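Local atomic coordinates of alanine glyoxylate transaminase (Thermococcus litoralis, PDB entry 2ZC0), a protein that probably catalyses the transfer of an amino group from alanine to glyoxylate with pyridoxal 5'-phosphate as cofactor. Residues I101-G106 against F277-I282; L111-R116 against K266-Q271; A52-I57 against Q284-E289. One frame throughout, in Å; residues are numbered along the deposited sequence.

The three contacts close concentrically along the chain: contact 3 (52-57 with 284-289) spans the longest separation, contact 1 (101-106 with 277-282) lies within it, and contact 2 (111-116 with 266-271) is innermost. In space contact 1 stands between the others, its centre about 13 Å from that of contact 2 and about 15 Å from that of contact 3; the centres of contacts 2 and 3 are about 28 Å apart. Strand 101-104 runs on into helix 106-118, so contacts 1 and 2 are neighbours, with Thr104 packing on Leu113; contacts 1 and 3 share helix 281-292. All three also meet the second subunit, so this layered closure of the chain lies along the dimer interface.

Contact 1. Residues I101-G106 against F277-I282; sequences IVITIG and FCAPAI. With PMP (4'-deoxy-4'-aminopyridoxal-5'-phosphate), chain F.
Ala279 is the hub of this meeting between segment 101-106, which carries strand 101-104, and the loop that leads into helix 281-292. Its methyl points at the strand and presses CB against Ile103 CG2 at 3.5 Å, the tightest apolar touch here. Ile103 CG2 is anti to its own backbone N, which leaves it beside the carbonyl carbon and directed at the alanine. Ile105 completes the dense side: its terminal CD1 comes within 3.6 Å of Ala279 CA and also meets Pro280 CD at 3.8 Å, the isoleucine crossing the proline obliquely. With chi1 at -61° and chi2 at -60°, the isoleucine is bent so that this methyl group advances toward the loop.

In the class I aminotransferase fold, strand 101-104 borders the central mixed sheet, and the chain passes from it into helix 106-118, whose beginning faces the cofactor phosphate. The passage is an inverse gamma turn centred on Ile105, closed by a weak bond from Gly106 N to Thr104 O (2.8 Å). Thr104 OG1 donates to Gly106 O at 2.9 Å, from above the carbonyl plane. Gly106 belongs to the PMP pocket. Pro280, at the N-cap position of helix 281-292, and Ile105 each pack on their own counterparts in the second subunit.

The looser side is bridged by a single water. No direct hydrogen bond joins the segments; instead the water donates to Ile103 O (3.1 Å) and accepts from Ala279 N (3.0 Å), serving both buried backbone groups, and Ile103 O takes a further, weak bond from Lys272.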
loop_
_atom_site.group_PDB
_atom_site.type_symbol
_atom_site.label_atom_id
_atom_site.label_comp_id
_atom_site.label_asym_id
_atom_site.label_seq_id
_atom_site.Cartn_x
_atom_site.Cartn_y
_atom_site.Cartn_z
ATOM N N ILE A 101 -24.868 -7.998 13.137
ATOM C CA ILE A 101 -25.387 -7.748 11.804
ATOM C C ILE A 101 -25.131 -6.293 11.445
ATOM O O ILE A 101 -25.467 -5.398 12.207
ATOM C CB ILE A 101 -26.913 -8.047 11.722
ATOM C CG1 ILE A 101 -27.157 -9.559 11.824
ATOM C CG2 ILE A 101 -27.494 -7.481 10.436
ATOM C CD1 ILE A 101 -28.640 -9.960 11.736
ATOM N N VAL A 102 -24.502 -6.072 10.297
ATOM C CA VAL A 102 -24.204 -4.727 9.817
ATOM C C VAL A 102 -24.905 -4.558 8.465
ATOM O O VAL A 102 -24.578 -5.262 7.507
ATOM C CB VAL A 102 -22.672 -4.513 9.616
ATOM C CG1 VAL A 102 -22.395 -3.081 9.174
ATOM C CG2 VAL A 102 -21.926 -4.833 10.904
ATOM N N ILE A 103 -25.873 -3.637 8.423
ATOM C CA ILE A 103 -26.652 -3.325 7.225
ATOM C C ILE A 103 -25.794 -2.474 6.304
ATOM O O ILE A 103 -25.461 -1.324 6.619
ATOM C CB ILE A 103 -27.933 -2.508 7.539
ATOM C CG1 ILE A 103 -28.781 -3.234 8.585
ATOM C CG2 ILE A 103 -28.749 -2.292 6.265
ATOM C CD1 ILE A 103 -29.027 -4.675 8.270
ATOM N N THR A 104 -25.477 -3.052 5.151
ATOM C CA THR A 104 -24.630 -2.433 4.156
ATOM C C THR A 104 -25.408 -2.102 2.887
ATOM O O THR A 104 -26.592 -2.437 2.761
ATOM C CB THR A 104 -23.478 -3.393 3.799
ATOM O OG1 THR A 104 -24.026 -4.637 3.351
ATOM C CG2 THR A 104 -22.614 -3.659 5.016
ATOM N N ILE A 105 -24.732 -1.435 1.954
ATOM C CA ILE A 105 -25.322 -1.055 0.673
ATOM C C ILE A 105 -25.311 -2.303 -0.205
ATOM O O ILE A 105 -24.489 -2.432 -1.113
ATOM C CB ILE A 105 -24.481 0.068 -0.010
ATOM C CG1 ILE A 105 -24.445 1.312 0.883
ATOM C CG2 ILE A 105 -25.074 0.427 -1.362
ATOM C CD1 ILE A 105 -25.810 1.910 1.172
ATOM N N GLY A 106 -26.203 -3.242 0.100
ATOM C CA GLY A 106 -26.279 -4.483 -0.661
ATOM C C GLY A 106 -25.162 -5.462 -0.336
ATOM O O GLY A 106 -24.313 -5.187 0.507
ATOM N N PHE A 277 -21.909 6.164 5.291
ATOM C CA PHE A 277 -22.660 6.804 6.379
ATOM C C PHE A 277 -23.680 5.796 6.896
ATOM O O PHE A 277 -23.650 5.411 8.062
ATOM C CB PHE A 277 -23.370 8.104 5.958
ATOM C CG PHE A 277 -23.467 9.109 7.081
ATOM C CD1 PHE A 277 -22.612 10.209 7.125
ATOM C CD2 PHE A 277 -24.348 8.909 8.147
ATOM C CE1 PHE A 277 -22.627 11.090 8.209
ATOM C CE2 PHE A 277 -24.368 9.787 9.239
ATOM C CZ PHE A 277 -23.506 10.878 9.270
ATOM N N CYS A 278 -24.586 5.368 6.026
ATOM C CA CYS A 278 -25.565 4.346 6.393
ATOM C C CYS A 278 -26.345 3.913 5.172
ATOM O O CYS A 278 -26.358 4.598 4.156
ATOM C CB CYS A 278 -26.546 4.848 7.466
ATOM S SG CYS A 278 -27.689 6.114 6.911
ATOM N N ALA A 279 -26.960 2.742 5.277
ATOM C CA ALA A 279 -27.803 2.199 4.213
ATOM C C ALA A 279 -29.011 3.144 4.174
ATOM O O ALA A 279 -29.317 3.807 5.170
ATOM C CB ALA A 279 -28.240 0.782 4.581
ATOM N N PRO A 280 -29.712 3.220 3.035
ATOM C CA PRO A 280 -30.889 4.081 2.843
ATOM C C PRO A 280 -31.972 3.846 3.902
ATOM O O PRO A 280 -32.409 2.714 4.102
ATOM C CB PRO A 280 -31.381 3.689 1.443
ATOM C CG PRO A 280 -30.155 3.152 0.775
ATOM C CD PRO A 280 -29.494 2.361 1.860
ATOM N N ALA A 281 -32.410 4.911 4.566
ATOM C CA ALA A 281 -33.431 4.800 5.604
ATOM C C ALA A 281 -34.734 4.218 5.063
ATOM O O ALA A 281 -35.323 3.316 5.673
ATOM C CB ALA A 281 -33.694 6.162 6.230
ATOM N N ILE A 282 -35.185 4.729 3.922
ATOM C CA ILE A 282 -36.418 4.230 3.334
ATOM C C ILE A 282 -36.330 2.741 3.034
ATOM O O ILE A 282 -37.268 1.999 3.304
ATOM C CB ILE A 282 -36.768 4.935 2.018
ATOM C CG1 ILE A 282 -35.584 4.855 1.066
ATOM C CG2 ILE A 282 -37.189 6.370 2.292
ATOM C CD1 ILE A 282 -35.875 5.449 -0.272
HETATM N N1 PMP F . -23.199 -11.607 -4.501
HETATM C C2 PMP F . -23.513 -12.255 -5.645
HETATM C C2A PMP F . -22.950 -13.668 -5.815
HETATM C C3 PMP F . -24.334 -11.651 -6.635
HETATM O O3 PMP F . -24.633 -12.347 -7.799
HETATM C C4 PMP F . -24.830 -10.313 -6.407
HETATM C C4A PMP F . -25.721 -9.666 -7.484
HETATM N N4A PMP F . -25.144 -8.454 -8.066
HETATM C C5 PMP F . -24.437 -9.621 -5.086
HETATM C C6 PMP F . -23.615 -10.322 -4.171
HETATM C C5A PMP F . -24.901 -8.199 -4.718
HETATM O O4P PMP F . -26.002 -8.208 -4.594
HETATM P P PMP F . -26.565 -6.708 -4.119
HETATM O O1P PMP F . -27.298 -6.539 -2.378
HETATM O O2P PMP F . -27.983 -6.314 -5.337
HETATM O O3P PMP F . -25.319 -5.397 -4.266
HETATM O O HOH W 1 -26.832 1.148 7.857
#

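Contact 2. Residues L111-R116 against K266-Q271; sequences LDLLGR and KKVLMQ
Gln271 reaches from helix 262-272 to helix 106-118. Its CB points toward the partner helix, and CG takes the crowded position between the backbone N and the carbonyl carbon, chi1 65°. Beyond CG the chain is extended, carrying CD to 4.1 Å from Leu113 O. There the amide divides. NE2 donates to Leu113 O at 2.9 Å, a bent bond with an N-H...O angle of 137° that arrives above the carbonyl plane, and the same nitrogen lies 3.7 Å from Leu113 CG. OE1 takes the other direction, 3.7 Å from Arg116 CB, and accepts a hydrogen bond from a water at 2.6 Å. That water in turn accepts from Arg116 NH2 at 2.9 Å, while the guanidinium plane stands 83° from the amide plane.

Beside this polar end, where the axes of segments 111-116 and 266-271 pass 9.7 Å apart, the helices meet through hydrocarbon. The side chains of Leu114 and Val268 cross obliquely, Leu114 CD1 touching Val268 CG2 at 3.7 Å. Both pack on Ile258, so the contact joins two helices that share strand 256-259 of the central mixed sheet.

Both branches of the glutamine amide are engaged in opposite roles, which would favour this rotation. Arg116 may polarise the bridging water, though the salt bridge of its NH1 with Asp112 of the second subunit would temper this.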
loop_
_atom_site.group_PDB
_atom_site.type_symbol
_atom_site.label_atom_id
_atom_site.label_comp_id
_atom_site.label_asym_id
_atom_site.label_seq_id
_atom_site.Cartn_x
_atom_site.Cartn_y
_atom_site.Cartn_z
ATOM N N LEU A 111 -19.271 -6.801 0.809
ATOM C CA LEU A 111 -18.039 -7.404 0.305
ATOM C C LEU A 111 -16.898 -6.372 0.189
ATOM O O LEU A 111 -15.737 -6.714 0.380
ATOM C CB LEU A 111 -18.300 -8.063 -1.057
ATOM C CG LEU A 111 -18.552 -9.580 -1.233
ATOM C CD1 LEU A 111 -18.461 -10.333 0.077
ATOM C CD2 LEU A 111 -19.906 -9.781 -1.896
ATOM N N ASP A 112 -17.228 -5.123 -0.131
ATOM C CA ASP A 112 -16.224 -4.067 -0.248
ATOM C C ASP A 112 -15.736 -3.684 1.160
ATOM O O ASP A 112 -14.535 -3.538 1.400
ATOM C CB ASP A 112 -16.834 -2.853 -0.970
ATOM C CG ASP A 112 -15.904 -1.648 -0.996
ATOM O OD1 ASP A 112 -16.102 -0.748 -0.153
ATOM O OD2 ASP A 112 -14.986 -1.602 -1.835
ATOM N N LEU A 113 -16.673 -3.545 2.090
ATOM C CA LEU A 113 -16.321 -3.223 3.464
ATOM C C LEU A 113 -15.383 -4.305 4.027
ATOM O O LEU A 113 -14.363 -3.990 4.638
ATOM C CB LEU A 113 -17.600 -3.090 4.312
ATOM C CG LEU A 113 -18.015 -1.639 4.637
ATOM C CD1 LEU A 113 -17.796 -0.758 3.440
ATOM C CD2 LEU A 113 -19.469 -1.578 5.108
ATOM N N LEU A 114 -15.708 -5.576 3.784
ATOM C CA LEU A 114 -14.873 -6.675 4.252
ATOM C C LEU A 114 -13.485 -6.686 3.590
ATOM O O LEU A 114 -12.481 -6.966 4.242
ATOM C CB LEU A 114 -15.549 -8.033 3.985
ATOM C CG LEU A 114 -16.424 -8.739 5.047
ATOM C CD1 LEU A 114 -16.304 -8.056 6.426
ATOM C CD2 LEU A 114 -17.841 -8.765 4.564
ATOM N N GLY A 115 -13.426 -6.411 2.290
ATOM C CA GLY A 115 -12.144 -6.426 1.617
ATOM C C GLY A 115 -11.217 -5.359 2.155
ATOM O O GLY A 115 -10.008 -5.564 2.293
ATOM N N ARG A 116 -11.787 -4.211 2.477
ATOM C CA ARG A 116 -10.987 -3.116 2.987
ATOM C C ARG A 116 -10.373 -3.408 4.355
ATOM O O ARG A 116 -9.282 -2.954 4.660
ATOM C CB ARG A 116 -11.835 -1.851 3.019
ATOM C CG ARG A 116 -12.298 -1.447 1.626
ATOM C CD ARG A 116 -13.036 -0.124 1.669
ATOM N NE ARG A 116 -12.279 0.825 2.481
ATOM C CZ ARG A 116 -12.387 2.145 2.407
ATOM N NH1 ARG A 116 -13.238 2.687 1.534
ATOM N NH2 ARG A 116 -11.637 2.900 3.214
ATOM N N LYS A 266 -15.819 -5.110 14.778
ATOM C CA LYS A 266 -15.485 -3.805 15.354
ATOM C C LYS A 266 -14.900 -2.855 14.304
ATOM O O LYS A 266 -15.307 -1.695 14.209
ATOM C CB LYS A 266 -14.475 -3.982 16.499
ATOM C CG LYS A 266 -14.050 -2.701 17.226
ATOM C CD LYS A 266 -12.783 -2.951 18.060
ATOM C CE LYS A 266 -12.498 -1.816 19.061
ATOM N NZ LYS A 266 -13.424 -1.812 20.236
ATOM N N LYS A 267 -13.953 -3.355 13.516
ATOM C CA LYS A 267 -13.324 -2.546 12.486
ATOM C C LYS A 267 -14.223 -2.295 11.286
ATOM O O LYS A 267 -14.148 -1.247 10.657
ATOM C CB LYS A 267 -12.012 -3.184 12.022
ATOM C CG LYS A 267 -10.874 -2.966 12.998
ATOM C CD LYS A 267 -10.673 -1.455 13.227
ATOM C CE LYS A 267 -9.561 -1.184 14.210
ATOM N NZ LYS A 267 -8.623 -0.151 13.668
ATOM N N VAL A 268 -15.068 -3.255 10.947
ATOM C CA VAL A 268 -15.958 -3.034 9.824
ATOM C C VAL A 268 -16.921 -1.913 10.174
ATOM O O VAL A 268 -17.334 -1.146 9.313
ATOM C CB VAL A 268 -16.773 -4.271 9.498
ATOM C CG1 VAL A 268 -17.906 -3.895 8.549
ATOM C CG2 VAL A 268 -15.874 -5.322 8.857
ATOM N N LEU A 269 -17.273 -1.836 11.450
ATOM C CA LEU A 269 -18.192 -0.829 11.944
ATOM C C LEU A 269 -17.510 0.554 12.060
ATOM O O LEU A 269 -18.096 1.556 11.679
ATOM C CB LEU A 269 -18.732 -1.281 13.302
ATOM C CG LEU A 269 -20.247 -1.337 13.547
ATOM C CD1 LEU A 269 -20.985 -1.867 12.326
ATOM C CD2 LEU A 269 -20.505 -2.233 14.769
ATOM N N MET A 270 -16.287 0.594 12.592
ATOM C CA MET A 270 -15.536 1.844 12.753
ATOM C C MET A 270 -15.311 2.574 11.445
ATOM O O MET A 270 -15.332 3.795 11.407
ATOM C CB MET A 270 -14.160 1.593 13.363
ATOM C CG MET A 270 -14.085 1.403 14.863
ATOM S SD MET A 270 -12.322 1.423 15.408
ATOM C CE MET A 270 -12.512 1.047 17.158
ATOM N N GLN A 271 -15.069 1.826 10.372
ATOM C CA GLN A 271 -14.816 2.453 9.076
ATOM C C GLN A 271 -16.065 2.827 8.282
ATOM O O GLN A 271 -16.003 3.708 7.429
ATOM C CB GLN A 271 -13.943 1.548 8.201
ATOM C CG GLN A 271 -14.618 0.242 7.816
ATOM C CD GLN A 271 -13.969 -0.477 6.628
ATOM O OE1 GLN A 271 -12.867 -0.139 6.191
ATOM N NE2 GLN A 271 -14.658 -1.486 6.115
HETATM O O HOH W 2 -10.958 1.495 5.623
#

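Contact 3. Residues A52-I57 against Q284-E289; sequences AVLGEI and QYIALE
The axes of segments 52-57 and 284-289, within helices 51-64 and 281-292, cross steeply, with 114° between their N-to-C directions, and pass 10.0 Å apart. The backbones come nearest at Ile57 and Ile286, whose CA atoms are 6.4 Å from each other, and these two residues carry most of the contact. Ile57 points at the partner helix, and its CD1 is modelled 3.3 Å from Ile286 CA, a tight approach to be taken with caution because the placement of this side chain is not secure. The same methyl lies 3.4 Å from Glu289 CB, so it is lodged against Ile286 and Glu289, three residues apart on the helix. Ile286 CG2 touches both Ile57 CG1 and Leu54 CD2, 4.0 Å from each; the leucine crosses the isoleucine at about a right angle. The side chains meet through hydrocarbon, Glu289 by its CB and CG, and no hydrogen bond joins the segments.

Further along helix 51-64, Ala58 and Val61 continue the packing against Ile286, Tyr285 and Glu289, while the Tyr285 hydroxyl is hydrogen-bonded to Lys67. Helix 78-91 covers another face of helix 281-292 through Leu288, Val53 rests on helix 295-322, and Leu54 reaches Leu62 of the second subunit.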
loop_
_atom_site.group_PDB
_atom_site.type_symbol
_atom_site.label_atom_id
_atom_site.label_comp_id
_atom_site.label_asym_id
_atom_site.label_seq_id
_atom_site.Cartn_x
_atom_site.Cartn_y
_atom_site.Cartn_z
ATOM N N ALA A 52 -46.761 -2.795 -5.838
ATOM C CA ALA A 52 -47.948 -2.140 -5.308
ATOM C C ALA A 52 -47.918 -2.164 -3.786
ATOM O O ALA A 52 -48.132 -1.140 -3.139
ATOM C CB ALA A 52 -49.193 -2.840 -5.823
ATOM N N VAL A 53 -47.643 -3.333 -3.219
ATOM C CA VAL A 53 -47.572 -3.492 -1.769
ATOM C C VAL A 53 -46.452 -2.652 -1.173
ATOM O O VAL A 53 -46.676 -1.919 -0.220
ATOM C CB VAL A 53 -47.322 -4.968 -1.375
ATOM C CG1 VAL A 53 -47.148 -5.078 0.132
ATOM C CG2 VAL A 53 -48.481 -5.838 -1.834
ATOM N N LEU A 54 -45.249 -2.775 -1.733
ATOM C CA LEU A 54 -44.086 -2.019 -1.254
ATOM C C LEU A 54 -44.359 -0.527 -1.352
ATOM O O LEU A 54 -43.873 0.258 -0.541
ATOM C CB LEU A 54 -42.847 -2.356 -2.076
ATOM C CG LEU A 54 -42.310 -3.782 -2.010
ATOM C CD1 LEU A 54 -41.067 -3.880 -2.876
ATOM C CD2 LEU A 54 -42.001 -4.162 -0.557
ATOM N N GLY A 55 -45.133 -0.154 -2.364
ATOM C CA GLY A 55 -45.480 1.233 -2.557
ATOM C C GLY A 55 -46.243 1.792 -1.368
ATOM O O GLY A 55 -45.833 2.806 -0.812
ATOM N N GLU A 56 -47.338 1.150 -0.959
ATOM C CA GLU A 56 -48.104 1.664 0.176
ATOM C C GLU A 56 -47.309 1.614 1.478
ATOM O O GLU A 56 -47.466 2.498 2.319
ATOM C CB GLU A 56 -49.463 0.923 0.345
ATOM C CG GLU A 56 -50.712 1.749 -0.116
ATOM C CD GLU A 56 -51.473 2.457 1.030
ATOM O OE1 GLU A 56 -52.229 3.436 0.745
ATOM O OE2 GLU A 56 -51.330 2.029 2.206
ATOM N N ILE A 57 -46.458 0.603 1.662
ATOM C CA ILE A 57 -45.675 0.558 2.896
ATOM C C ILE A 57 -44.659 1.712 2.877
ATOM O O ILE A 57 -44.387 2.331 3.910
ATOM C CB ILE A 57 -44.959 -0.811 3.093
ATOM C CG1 ILE A 57 -43.448 -0.657 3.005
ATOM C CG2 ILE A 57 -45.440 -1.800 2.081
ATOM C CD1 ILE A 57 -42.800 -0.398 4.333
ATOM N N GLN A 284 -34.468 0.574 4.485
ATOM C CA GLN A 284 -34.396 -0.173 5.732
ATOM C C GLN A 284 -35.791 -0.318 6.344
ATOM O O GLN A 284 -36.190 -1.407 6.754
ATOM C CB GLN A 284 -33.451 0.520 6.724
ATOM C CG GLN A 284 -31.971 0.542 6.316
ATOM C CD GLN A 284 -31.085 1.052 7.437
ATOM O OE1 GLN A 284 -30.370 2.055 7.282
ATOM N NE2 GLN A 284 -31.129 0.367 8.580
ATOM N N TYR A 285 -36.532 0.780 6.398
ATOM C CA TYR A 285 -37.873 0.754 6.960
ATOM C C TYR A 285 -38.823 -0.082 6.100
ATOM O O TYR A 285 -39.636 -0.840 6.629
ATOM C CB TYR A 285 -38.384 2.187 7.153
ATOM C CG TYR A 285 -37.940 2.779 8.474
ATOM C CD1 TYR A 285 -38.401 2.248 9.674
ATOM C CD2 TYR A 285 -37.025 3.833 8.528
ATOM C CE1 TYR A 285 -37.968 2.740 10.898
ATOM C CE2 TYR A 285 -36.579 4.337 9.753
ATOM C CZ TYR A 285 -37.059 3.778 10.934
ATOM O OH TYR A 285 -36.619 4.236 12.159
ATOM N N ILE A 286 -38.703 0.041 4.780
ATOM C CA ILE A 286 -39.532 -0.746 3.875
ATOM C C ILE A 286 -39.293 -2.231 4.168
ATOM O O ILE A 286 -40.237 -3.024 4.233
ATOM C CB ILE A 286 -39.186 -0.477 2.392
ATOM C CG1 ILE A 286 -39.700 0.897 1.954
ATOM C CG2 ILE A 286 -39.808 -1.557 1.505
ATOM C CD1 ILE A 286 -39.476 1.175 0.475
ATOM N N ALA A 287 -38.024 -2.596 4.336
ATOM C CA ALA A 287 -37.622 -3.975 4.622
ATOM C C ALA A 287 -38.081 -4.424 6.003
ATOM O O ALA A 287 -38.368 -5.604 6.221
ATOM C CB ALA A 287 -36.096 -4.109 4.519
ATOM N N LEU A 288 -38.130 -3.478 6.937
ATOM C CA LEU A 288 -38.553 -3.767 8.298
ATOM C C LEU A 288 -40.026 -4.166 8.338
ATOM O O LEU A 288 -40.392 -5.138 8.999
ATOM C CB LEU A 288 -38.327 -2.550 9.197
ATOM C CG LEU A 288 -38.810 -2.702 10.642
ATOM C CD1 LEU A 288 -38.131 -3.895 11.302
ATOM C CD2 LEU A 288 -38.520 -1.427 11.401
ATOM N N GLU A 289 -40.865 -3.404 7.640
ATOM C CA GLU A 289 -42.295 -3.691 7.585
ATOM C C GLU A 289 -42.545 -4.957 6.784
ATOM O O GLU A 289 -43.355 -5.796 7.167
ATOM C CB GLU A 289 -43.060 -2.532 6.941
ATOM C CG GLU A 289 -43.324 -1.375 7.882
ATOM C CD GLU A 289 -44.010 -1.824 9.161
ATOM O OE1 GLU A 289 -45.072 -2.475 9.075
ATOM O OE2 GLU A 289 -43.479 -1.525 10.252
#